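Local atomic coordinates of Alpha/beta hydrolase fold protein (Ochrobactrum, PDB entry 4G9E), a protein that probably hydrolyses N-acyl homoserine lactones as an AHL-lactonase of the alpha/beta-hydrolase fold, and is seen here with the ring-opened N-butanoyl-L-homoserine bound. Residues 3-8 with 14-19; 46-51 with 261-266; 75-80 with 101-106; 159-164 with 175-180. All blocks are in the same frame, centred on the assembly; numbering follows the deposited sequence.

Contact 1 (3-8 with 14-19); sequences INYHEL and RIAVRE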
# COMPACT_ATOMS: atom_id res chain seq x y z
N ILE A 3 14.54 -5.94 13.81
CA ILE A 3 14.01 -6.02 12.46
C ILE A 3 15.10 -6.56 11.56
O ILE A 3 16.22 -6.05 11.56
CB ILE A 3 13.58 -4.64 11.93
CG1 ILE A 3 12.52 -4.03 12.85
CG2 ILE A 3 13.05 -4.76 10.50
CD1 ILE A 3 11.33 -4.94 13.09
N ASN A 4 14.78 -7.60 10.81
CA ASN A 4 15.74 -8.21 9.91
C ASN A 4 15.63 -7.64 8.51
O ASN A 4 14.57 -7.72 7.88
CB ASN A 4 15.59 -9.73 9.92
CG ASN A 4 16.03 -10.34 11.24
OD1 ASN A 4 17.11 -10.04 11.75
ND2 ASN A 4 15.18 -11.18 11.82
N TYR A 5 16.72 -7.03 8.06
CA TYR A 5 16.80 -6.42 6.75
C TYR A 5 17.60 -7.31 5.83
O TYR A 5 18.66 -7.82 6.20
CB TYR A 5 17.48 -5.05 6.86
CG TYR A 5 17.73 -4.39 5.52
CD1 TYR A 5 16.81 -3.49 5.00
CD2 TYR A 5 18.87 -4.67 4.78
CE1 TYR A 5 17.02 -2.88 3.78
CE2 TYR A 5 19.09 -4.07 3.56
CZ TYR A 5 18.16 -3.18 3.06
OH TYR A 5 18.37 -2.57 1.85
N HIS A 6 17.10 -7.51 4.62
CA HIS A 6 17.87 -8.23 3.62
C HIS A 6 17.42 -7.86 2.22
O HIS A 6 16.37 -7.25 2.05
CB HIS A 6 17.84 -9.75 3.88
CG HIS A 6 16.49 -10.37 3.74
ND1 HIS A 6 15.45 -10.11 4.62
CD2 HIS A 6 16.01 -11.26 2.85
CE1 HIS A 6 14.39 -10.81 4.26
NE2 HIS A 6 14.70 -11.52 3.19
N GLU A 7 18.22 -8.19 1.22
CA GLU A 7 17.92 -7.80 -0.15
C GLU A 7 17.76 -9.02 -1.04
O GLU A 7 18.47 -10.02 -0.89
CB GLU A 7 19.01 -6.86 -0.68
CG GLU A 7 19.05 -5.55 0.09
CD GLU A 7 20.29 -4.74 -0.17
OE1 GLU A 7 21.23 -5.24 -0.82
OE2 GLU A 7 20.33 -3.58 0.29
N LEU A 8 16.80 -8.93 -1.95
CA LEU A 8 16.52 -10.00 -2.90
C LEU A 8 16.89 -9.57 -4.31
O LEU A 8 16.57 -8.47 -4.73
CB LEU A 8 15.04 -10.34 -2.88
CG LEU A 8 14.44 -10.87 -1.58
CD1 LEU A 8 12.94 -11.07 -1.73
CD2 LEU A 8 15.12 -12.17 -1.17
N ARG A 14 17.09 -5.26 -7.46
CA ARG A 14 17.39 -5.70 -6.10
C ARG A 14 16.39 -5.05 -5.16
O ARG A 14 16.34 -3.83 -5.05
CB ARG A 14 18.82 -5.33 -5.73
CG ARG A 14 19.33 -6.05 -4.49
CD ARG A 14 20.77 -5.68 -4.18
NE ARG A 14 20.90 -4.27 -3.82
CZ ARG A 14 21.56 -3.37 -4.55
NH1 ARG A 14 22.15 -3.73 -5.68
NH2 ARG A 14 21.62 -2.11 -4.14
N ILE A 15 15.60 -5.87 -4.49
CA ILE A 15 14.53 -5.36 -3.64
C ILE A 15 14.87 -5.52 -2.16
O ILE A 15 15.21 -6.61 -1.69
CB ILE A 15 13.17 -6.01 -3.99
CG1 ILE A 15 12.75 -5.57 -5.40
CG2 ILE A 15 12.11 -5.63 -2.96
CD1 ILE A 15 11.46 -6.20 -5.87
N ALA A 16 14.78 -4.41 -1.44
CA ALA A 16 15.03 -4.40 -0.01
C ALA A 16 13.80 -4.92 0.74
O ALA A 16 12.67 -4.56 0.40
CB ALA A 16 15.36 -2.99 0.45
N VAL A 17 14.03 -5.75 1.75
CA VAL A 17 12.95 -6.35 2.53
C VAL A 17 13.24 -6.22 4.03
O VAL A 17 14.33 -6.54 4.48
CB VAL A 17 12.80 -7.85 2.21
CG1 VAL A 17 11.66 -8.46 3.02
CG2 VAL A 17 12.55 -8.06 0.72
N ARG A 18 12.26 -5.72 4.78
CA ARG A 18 12.34 -5.68 6.24
C ARG A 18 11.35 -6.68 6.78
O ARG A 18 10.22 -6.73 6.32
CB ARG A 18 11.94 -4.30 6.75
CG ARG A 18 12.84 -3.19 6.28
CD ARG A 18 12.19 -1.84 6.50
NE ARG A 18 12.91 -0.82 5.74
CZ ARG A 18 12.75 -0.61 4.44
NH1 ARG A 18 11.89 -1.34 3.74
NH2 ARG A 18 13.46 0.33 3.83
N GLU A 19 11.77 -7.46 7.77
CA GLU A 19 10.87 -8.41 8.40
C GLU A 19 10.97 -8.33 9.91
O GLU A 19 12.07 -8.24 10.47
CB GLU A 19 11.19 -9.84 7.98
CG GLU A 19 11.07 -10.10 6.50
CD GLU A 19 11.28 -11.56 6.14
OE1 GLU A 19 10.68 -12.43 6.79
OE2 GLU A 19 12.06 -11.83 5.20
O HOH W 1 21.98 -1.94 -1.10

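Contact 2 (46-51 with 261-266); sequences GEIGKK and YLARFI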
# COMPACT_ATOMS: atom_id res chain seq x y z
N GLY A 46 6.30 -2.54 16.70
CA GLY A 46 5.30 -2.55 17.75
C GLY A 46 4.60 -3.88 17.91
O GLY A 46 5.10 -4.93 17.50
N GLU A 47 3.41 -3.82 18.50
CA GLU A 47 2.69 -5.03 18.88
C GLU A 47 2.35 -5.91 17.64
O GLU A 47 2.33 -7.12 17.73
CB GLU A 47 1.41 -4.66 19.65
CG GLU A 47 1.75 -4.32 21.09
CD GLU A 47 2.76 -5.29 21.73
OE1 GLU A 47 3.89 -4.82 22.00
OE2 GLU A 47 2.46 -6.49 22.05
N ILE A 48 2.07 -5.25 16.51
CA ILE A 48 1.74 -6.00 15.31
C ILE A 48 2.92 -6.89 14.90
O ILE A 48 2.76 -8.10 14.71
CB ILE A 48 1.33 -5.08 14.14
CG1 ILE A 48 0.10 -4.23 14.50
CG2 ILE A 48 1.06 -5.90 12.88
CD1 ILE A 48 -1.16 -5.03 14.75
N GLY A 49 4.10 -6.29 14.78
CA GLY A 49 5.30 -7.00 14.37
C GLY A 49 5.84 -7.97 15.40
O GLY A 49 6.57 -8.91 15.05
N LYS A 50 5.54 -7.73 16.67
CA LYS A 50 5.94 -8.68 17.70
C LYS A 50 5.17 -9.99 17.62
O LYS A 50 5.71 -11.00 17.91
CB LYS A 50 5.83 -8.06 19.12
CG LYS A 50 6.80 -6.87 19.32
CD LYS A 50 6.48 -6.06 20.59
CE LYS A 50 7.28 -4.78 20.83
NZ LYS A 50 7.40 -4.54 22.28
N LYS A 51 3.92 -9.92 17.18
CA LYS A 51 3.12 -11.14 17.08
C LYS A 51 3.21 -11.79 15.70
O LYS A 51 3.45 -12.99 15.58
CB LYS A 51 1.66 -10.85 17.38
CG LYS A 51 0.81 -12.09 17.21
CD LYS A 51 -0.54 -11.94 17.84
CE LYS A 51 -1.34 -13.20 17.66
NZ LYS A 51 -2.53 -13.21 18.55
N TYR A 261 -7.69 -2.05 14.25
CA TYR A 261 -8.29 -2.59 13.03
C TYR A 261 -7.41 -3.65 12.38
O TYR A 261 -7.89 -4.71 11.99
CB TYR A 261 -8.57 -1.48 12.02
CG TYR A 261 -9.70 -0.57 12.39
CD1 TYR A 261 -11.02 -0.99 12.29
CD2 TYR A 261 -9.46 0.73 12.84
CE1 TYR A 261 -12.07 -0.15 12.63
CE2 TYR A 261 -10.50 1.57 13.17
CZ TYR A 261 -11.81 1.13 13.06
OH TYR A 261 -12.85 1.96 13.40
N LEU A 262 -6.12 -3.35 12.21
CA LEU A 262 -5.24 -4.26 11.52
C LEU A 262 -5.12 -5.58 12.26
O LEU A 262 -5.19 -6.65 11.65
CB LEU A 262 -3.87 -3.61 11.30
CG LEU A 262 -2.83 -4.48 10.59
CD1 LEU A 262 -3.34 -4.97 9.24
CD2 LEU A 262 -1.51 -3.73 10.46
N ALA A 263 -4.92 -5.53 13.58
CA ALA A 263 -4.82 -6.75 14.37
C ALA A 263 -6.09 -7.58 14.28
O ALA A 263 -6.04 -8.81 14.16
CB ALA A 263 -4.50 -6.42 15.82
N ARG A 264 -7.24 -6.93 14.37
CA ARG A 264 -8.51 -7.64 14.32
C ARG A 264 -8.70 -8.29 12.95
O ARG A 264 -9.14 -9.44 12.85
CB ARG A 264 -9.68 -6.73 14.67
CG ARG A 264 -10.98 -7.48 14.90
CD ARG A 264 -12.03 -6.59 15.55
NE ARG A 264 -12.52 -5.51 14.70
CZ ARG A 264 -12.32 -4.21 14.94
NH1 ARG A 264 -12.87 -3.30 14.14
NH2 ARG A 264 -11.58 -3.82 15.96
N PHE A 265 -8.34 -7.57 11.90
CA PHE A 265 -8.44 -8.10 10.55
C PHE A 265 -7.52 -9.30 10.36
O PHE A 265 -7.93 -10.33 9.81
CB PHE A 265 -8.10 -7.00 9.54
CG PHE A 265 -8.30 -7.41 8.11
CD1 PHE A 265 -9.55 -7.81 7.67
CD2 PHE A 265 -7.25 -7.36 7.21
CE1 PHE A 265 -9.74 -8.18 6.34
CE2 PHE A 265 -7.44 -7.73 5.88
CZ PHE A 265 -8.69 -8.13 5.45
N ILE A 266 -6.27 -9.21 10.81
CA ILE A 266 -5.35 -10.34 10.69
C ILE A 266 -5.90 -11.55 11.45
O ILE A 266 -5.94 -12.66 10.93
CB ILE A 266 -3.93 -10.01 11.18
CG1 ILE A 266 -3.31 -8.91 10.32
CG2 ILE A 266 -3.07 -11.26 11.16
CD1 ILE A 266 -2.06 -8.31 10.94

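Contact 3 (75-80 with 101-106); sequences YSMEGY and WSLGGH. With C4L (N-butanoyl-L-homoserine), chain C.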
# COMPACT_ATOMS: atom_id res chain seq x y z
N TYR A 75 7.16 -0.10 -13.38
CA TYR A 75 6.57 1.08 -12.75
C TYR A 75 5.11 1.24 -13.17
O TYR A 75 4.76 2.10 -13.99
CB TYR A 75 7.37 2.33 -13.09
CG TYR A 75 8.78 2.37 -12.54
CD1 TYR A 75 9.15 1.66 -11.40
CD2 TYR A 75 9.73 3.18 -13.14
CE1 TYR A 75 10.44 1.75 -10.90
CE2 TYR A 75 11.02 3.27 -12.65
CZ TYR A 75 11.36 2.56 -11.52
OH TYR A 75 12.64 2.64 -11.01
N SER A 76 4.26 0.39 -12.62
CA SER A 76 2.82 0.46 -12.83
C SER A 76 2.18 -0.34 -11.72
O SER A 76 2.82 -1.18 -11.09
CB SER A 76 2.43 -0.13 -14.19
OG SER A 76 2.62 -1.54 -14.20
N MET A 77 0.90 -0.10 -11.47
CA MET A 77 0.24 -0.84 -10.41
C MET A 77 0.36 -2.36 -10.63
O MET A 77 0.64 -3.11 -9.69
CB MET A 77 -1.20 -0.38 -10.27
CG MET A 77 -1.29 1.03 -9.70
SD MET A 77 -2.86 1.80 -10.06
CE MET A 77 -2.69 3.32 -9.13
N GLU A 78 0.16 -2.80 -11.87
CA GLU A 78 0.25 -4.22 -12.18
C GLU A 78 1.70 -4.72 -12.16
O GLU A 78 1.96 -5.85 -11.75
CB GLU A 78 -0.46 -4.54 -13.50
CG GLU A 78 0.13 -3.89 -14.75
CD GLU A 78 -0.41 -2.50 -15.08
OE1 GLU A 78 -0.89 -1.77 -14.18
OE2 GLU A 78 -0.34 -2.14 -16.26
N GLY A 79 2.65 -3.89 -12.60
CA GLY A 79 4.06 -4.26 -12.55
C GLY A 79 4.57 -4.41 -11.13
O GLY A 79 5.33 -5.34 -10.83
N TYR A 80 4.18 -3.49 -10.26
CA TYR A 80 4.52 -3.60 -8.85
C TYR A 80 3.88 -4.85 -8.23
O TYR A 80 4.48 -5.51 -7.38
CB TYR A 80 4.04 -2.37 -8.10
CG TYR A 80 4.78 -1.07 -8.37
CD1 TYR A 80 6.17 -1.00 -8.35
CD2 TYR A 80 4.06 0.09 -8.62
CE1 TYR A 80 6.82 0.23 -8.56
CE2 TYR A 80 4.70 1.30 -8.84
CZ TYR A 80 6.07 1.36 -8.80
OH TYR A 80 6.70 2.56 -9.01
N TRP A 101 -0.99 0.53 1.41
CA TRP A 101 -1.16 1.95 1.68
C TRP A 101 -1.12 2.74 0.37
O TRP A 101 -0.06 2.86 -0.25
CB TRP A 101 -0.05 2.44 2.62
CG TRP A 101 -0.11 3.91 2.86
CD1 TRP A 101 -1.23 4.68 3.02
CD2 TRP A 101 1.01 4.80 2.95
NE1 TRP A 101 -0.87 6.00 3.20
CE2 TRP A 101 0.50 6.10 3.16
CE3 TRP A 101 2.39 4.62 2.89
CZ2 TRP A 101 1.32 7.21 3.31
CZ3 TRP A 101 3.21 5.73 3.02
CH2 TRP A 101 2.67 7.01 3.23
N SER A 102 -2.28 3.25 -0.02
CA SER A 102 -2.43 4.20 -1.11
C SER A 102 -2.01 3.54 -2.42
O SER A 102 -2.68 2.61 -2.84
CB SER A 102 -1.71 5.51 -0.78
OG SER A 102 -2.21 6.54 -1.62
N LEU A 103 -0.94 3.98 -3.09
CA LEU A 103 -0.44 3.21 -4.23
C LEU A 103 -0.35 1.73 -3.86
O LEU A 103 -0.69 0.86 -4.66
CB LEU A 103 0.92 3.75 -4.66
CG LEU A 103 1.70 2.91 -5.68
CD1 LEU A 103 0.94 2.78 -7.00
CD2 LEU A 103 3.09 3.50 -5.91
N GLY A 104 0.12 1.43 -2.66
CA GLY A 104 0.22 0.05 -2.21
C GLY A 104 -1.11 -0.70 -2.16
O GLY A 104 -1.15 -1.91 -2.37
N GLY A 105 -2.19 0.02 -1.85
CA GLY A 105 -3.52 -0.56 -1.91
C GLY A 105 -3.93 -0.91 -3.33
O GLY A 105 -4.52 -1.96 -3.57
N HIS A 106 -3.64 -0.02 -4.28
CA HIS A 106 -3.91 -0.31 -5.69
C HIS A 106 -3.11 -1.54 -6.15
O HIS A 106 -3.60 -2.38 -6.89
CB HIS A 106 -3.58 0.90 -6.56
CG HIS A 106 -4.41 2.11 -6.26
ND1 HIS A 106 -5.72 2.25 -6.67
CD2 HIS A 106 -4.12 3.23 -5.56
CE1 HIS A 106 -6.20 3.41 -6.25
NE2 HIS A 106 -5.25 4.02 -5.56
O1 C4L C . 0.19 8.07 -1.34
C4 C4L C . 0.06 7.54 -2.47
O2 C4L C . 0.50 6.41 -2.75
C3 C4L C . -0.66 8.30 -3.56
C2 C4L C . -1.64 9.33 -2.98
C1 C4L C . -2.00 10.41 -3.98
O3 C4L C . -0.88 11.29 -4.18
N1 C4L C . -1.40 7.42 -4.46
C5 C4L C . -0.98 7.13 -5.69
O4 C4L C . 0.04 7.59 -6.18
C6 C4L C . -1.85 6.20 -6.51
C7 C4L C . -2.06 6.80 -7.90
C8 C4L C . -2.84 8.11 -7.86

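Contact 4 (159-164 with 175-180); sequences SYARST and DIVART. With C4L (N-butanoyl-L-homoserine), chain C.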
# COMPACT_ATOMS: atom_id res chain seq x y z
N SER A 159 6.30 19.25 0.27
CA SER A 159 4.84 19.28 0.24
C SER A 159 4.26 17.88 0.11
O SER A 159 3.31 17.53 0.81
CB SER A 159 4.33 20.17 -0.90
OG SER A 159 2.97 20.52 -0.68
N TYR A 160 4.83 17.08 -0.79
CA TYR A 160 4.34 15.72 -0.99
C TYR A 160 4.57 14.87 0.25
O TYR A 160 3.68 14.13 0.67
CB TYR A 160 4.97 15.07 -2.22
CG TYR A 160 4.16 13.89 -2.74
CD1 TYR A 160 2.89 14.09 -3.25
CD2 TYR A 160 4.66 12.60 -2.70
CE1 TYR A 160 2.14 13.03 -3.71
CE2 TYR A 160 3.91 11.52 -3.17
CZ TYR A 160 2.65 11.75 -3.67
OH TYR A 160 1.89 10.71 -4.12
N ALA A 161 5.76 14.95 0.83
CA ALA A 161 6.08 14.18 2.03
C ALA A 161 5.15 14.54 3.18
O ALA A 161 4.64 13.66 3.89
CB ALA A 161 7.52 14.40 2.44
N ARG A 162 4.93 15.84 3.38
CA ARG A 162 4.09 16.27 4.49
C ARG A 162 2.63 15.84 4.29
O ARG A 162 1.99 15.39 5.23
CB ARG A 162 4.19 17.78 4.69
CG ARG A 162 5.52 18.23 5.27
CD ARG A 162 5.49 19.70 5.64
NE ARG A 162 6.76 20.14 6.22
CZ ARG A 162 7.12 19.98 7.49
NH1 ARG A 162 6.29 19.38 8.34
NH2 ARG A 162 8.30 20.41 7.91
N SER A 163 2.12 15.96 3.08
CA SER A 163 0.72 15.63 2.83
C SER A 163 0.46 14.13 2.84
O SER A 163 -0.57 13.68 3.34
CB SER A 163 0.24 16.25 1.52
OG SER A 163 1.01 15.79 0.42
N THR A 164 1.38 13.34 2.30
CA THR A 164 1.20 11.89 2.30
C THR A 164 1.40 11.27 3.67
O THR A 164 0.69 10.33 4.03
CB THR A 164 2.10 11.16 1.28
OG1 THR A 164 3.48 11.44 1.55
CG2 THR A 164 1.74 11.54 -0.15
N ASP A 175 14.10 12.45 2.84
CA ASP A 175 15.10 11.58 2.21
C ASP A 175 14.44 10.47 1.41
O ASP A 175 14.86 10.15 0.30
CB ASP A 175 16.02 10.98 3.27
CG ASP A 175 16.78 12.02 4.06
OD1 ASP A 175 17.02 13.12 3.53
OD2 ASP A 175 17.14 11.73 5.22
N ILE A 176 13.40 9.87 1.99
CA ILE A 176 12.68 8.80 1.32
C ILE A 176 12.07 9.31 0.01
O ILE A 176 12.27 8.71 -1.05
CB ILE A 176 11.59 8.20 2.23
CG1 ILE A 176 12.24 7.51 3.44
CG2 ILE A 176 10.74 7.22 1.45
CD1 ILE A 176 11.26 7.10 4.53
N VAL A 177 11.34 10.42 0.08
CA VAL A 177 10.65 10.95 -1.10
C VAL A 177 11.62 11.46 -2.16
O VAL A 177 11.40 11.27 -3.36
CB VAL A 177 9.64 12.05 -0.70
CG1 VAL A 177 9.06 12.75 -1.93
CG2 VAL A 177 8.53 11.45 0.15
N ALA A 178 12.70 12.10 -1.71
CA ALA A 178 13.69 12.63 -2.63
C ALA A 178 14.39 11.53 -3.42
O ALA A 178 14.78 11.73 -4.57
CB ALA A 178 14.71 13.47 -1.87
N ARG A 179 14.56 10.36 -2.80
CA ARG A 179 15.24 9.25 -3.47
C ARG A 179 14.46 8.70 -4.66
O ARG A 179 15.05 8.27 -5.64
CB ARG A 179 15.54 8.12 -2.49
CG ARG A 179 16.09 6.84 -3.13
CD ARG A 179 14.95 5.93 -3.59
NE ARG A 179 15.38 4.67 -4.21
CZ ARG A 179 15.64 4.53 -5.51
NH1 ARG A 179 15.99 3.34 -5.99
NH2 ARG A 179 15.54 5.57 -6.33
N THR A 180 13.14 8.69 -4.55
CA THR A 180 12.30 7.98 -5.52
C THR A 180 12.67 8.32 -6.96
O THR A 180 12.82 9.49 -7.32
CB THR A 180 10.83 8.31 -5.29
OG1 THR A 180 10.51 8.10 -3.92
CG2 THR A 180 9.93 7.44 -6.16
O1 C4L C . 0.19 8.07 -1.34
C4 C4L C . 0.06 7.54 -2.47
O2 C4L C . 0.50 6.41 -2.75
C3 C4L C . -0.66 8.30 -3.56
C2 C4L C . -1.64 9.33 -2.98
C1 C4L C . -2.00 10.41 -3.98
O3 C4L C . -0.88 11.29 -4.18
N1 C4L C . -1.40 7.42 -4.46
C5 C4L C . -0.98 7.13 -5.69
O4 C4L C . 0.04 7.59 -6.18
C6 C4L C . -1.85 6.20 -6.51
C7 C4L C . -2.06 6.80 -7.90
C8 C4L C . -2.84 8.11 -7.86

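Contact 1 (3-8 with 14-19)
N4, H6 and L8 face E19, V17 and I15 as antiparallel hydrogen-bonded pairs, each sharing two backbone bonds, while Y5-R18 and E7-A16 are the non-hydrogen-bonded pairs between them; the strand axes run at 156° and approach to 4.5 Å. The side chains of Y5, E7, A16 and R18 lie on one face. There Y5 has CG anti to the backbone N (chi1 175°), which carries its ring toward A16, with Y5 CE1 3.7 Å from A16 CB. Its hydroxyl then donates to the anti lone pair of E7 OE2, 2.7 Å from Y5 OH. The other oxygen, E7 OE1, forms a salt bridge with R14 NE at 3.2 Å, so both oxygens of the carboxylate are engaged. This is the N-terminal beta hairpin at the edge of the central hydrolase sheet, where 4-10 is outermost and R18 and E19 tie 14-19 inward through salt bridges to D58 and R53. On the opposite face V17 divides its surface between two neighbours. Its CB sits over one face of the H6 ring, 4.2 Å from the centroid in a CH-pi contact, whereas V17 CG2 packs on L8 CD1 at 3.9 Å, beside helix 77-91.

Contact 2 (46-51 with 261-266)
I48 meets L262, A263 and I266, and it alone of residues 46-51 touches the other helix. Its two branches divide the work: CD1, at the end of the longer branch, reaches A263 CB at 3.8 Å, whereas CG2 lies 4.1 Å from L262 CD2. A longer approach joins I48 CG2 to I266 CD1 at 4.4 Å, so the isoleucine spans one turn of the partner helix. The first torsion (chi1 -60°) separates the branches, with CG1 beside the backbone N and CG2 beside the carbonyl carbon, and the second (chi2 -64°) turns CD1 toward A263. The contact is purely apolar and small, 137 Å² in all, which agrees with axes no nearer than 10.8 Å and inclined by 27°. In the next shell the short helix is started by G46 at the N-cap, whose O accepts from K50 N at 3.0 Å. A salt bridge from K50 NZ to E47 OE1 spans its outer side. Around the pair, I48 touches V54, A263 and I266 touch W52, and L262 touches M122. F265 turns edge-to-face against W236, and R264 pairs with E237. Two helices running in roughly the same direction, 47-51 and the C-terminal 255-270, thus lie together on one face of the central sheet, a placement consistent with helices A and F of the alpha/beta hydrolase fold.

Contact 3 (75-80 with 101-106)
M77 and H106 lie side by side, their side chains pointing the same way, and the methyl of the methionine settles over one face of the imidazole. M77 CE stands 3.9 Å from the centroid of the H106 ring and 28° off its normal, a CH-pi contact; the sulfur lies more obliquely. The extended methionine chain carries the methyl that far and also brings M77 CE to within 3.7 Å of C7 in the butanoyl tail of the ligand. H106 is steadied at ND1 by a hydrogen bond with Q200. L103 fills the angle between M77 and Y80: L103 CD1 packs on M77 CG at 3.9 Å, while L103 CD2 meets Y80 CE2 at 4.0 Å, those two side chains being set at about a right angle. The helix bearing M77 and Y80 is capped by S76, whose OG accepts from G79 N at 2.8 Å. On the other segment, S102 adopts phi 64° and psi -115°, an unusual backbone turn between strand 97-101 and helix 103-111. From it S102 OG comes to 2.6 Å from the ligand carboxylate carbon C4, and L103 N donates to ligand O2 at 2.8 Å in a nearly straight bond. N33 N and H248 NE2 also bind the ligand. The G100-S102-G104 turn is consistent with a nucleophile elbow, S102 probably forming a triad with H248 and E219, and L103 N probably contributing to an oxyanion hole.

Contact 4 (159-164 with 175-180)
Y160 touches V177 with one part of its ring rim and the bound ligand with another, so a contact of only 114 Å² holds a residue of the ligand pocket. Near the ring plane, Y160 CD2 lies 4.5 Å from V177 CG1, a loose approach. The hydroxyl beyond the far rim makes a hydrogen bond with the homoserine hydroxyl, Y160 OH to ligand O3 being 2.8 Å; either partner could donate. V177 meets the first helix with both methyls. Its chi1 of 172° sets CG1 anti to the backbone N, toward the tyrosine, and lets CG2 pack on the small A161 side chain, with V177 CG2 3.9 Å from A161 CB. A161 and V177 also have the nearest CA atoms of the two segments, 6.4 Å apart. T164, one turn on from Y160, meets it twice. T164 OG1 donates to Y160 O at 2.8 Å, joining the helical bond from T164 N; the two donors reach that oxygen from opposite faces of the carbonyl plane. The threonine methyl CG2 stands 3.6 Å above the plane of the Y160 ring, over its centre. The same methyl faces the ligand carboxylate, T164 CG2 to ligand O1 being 4.0 Å. Both helices belong to the largely helical region between strands 120-124 and 211-216, the position of the cap in many alpha/beta hydrolases. From it Y160 leans on N33, just after strand 24-30, while R179 ties helix 171-179 to G63, S65 and D67, in the loop following strand 52-57.

How the contacts relate
Contact 1 closes first along the chain, at the N-terminal edge of the sheet; contact 2 then brings residues 46-51 together with 261-266, and contacts 3 and 4 follow one another inside the long loop it closes. Contacts 2 and 4 are farthest apart, about 26 Å between centres, and the centres of contacts 1 and 3 are about 19 Å apart. Helices 47-51 and 255-270 lie across the sheet from helices 77-91 and 103-111 of contact 3, giving the layered hydrolase core. Contacts 3 and 4, about 17 Å apart between centres, touch where W101 CZ2 meets T164 O at 3.3 Å. Both reach N-butanoyl-L-homoserine, so the ligand is held between the core and what is probably the helical cap.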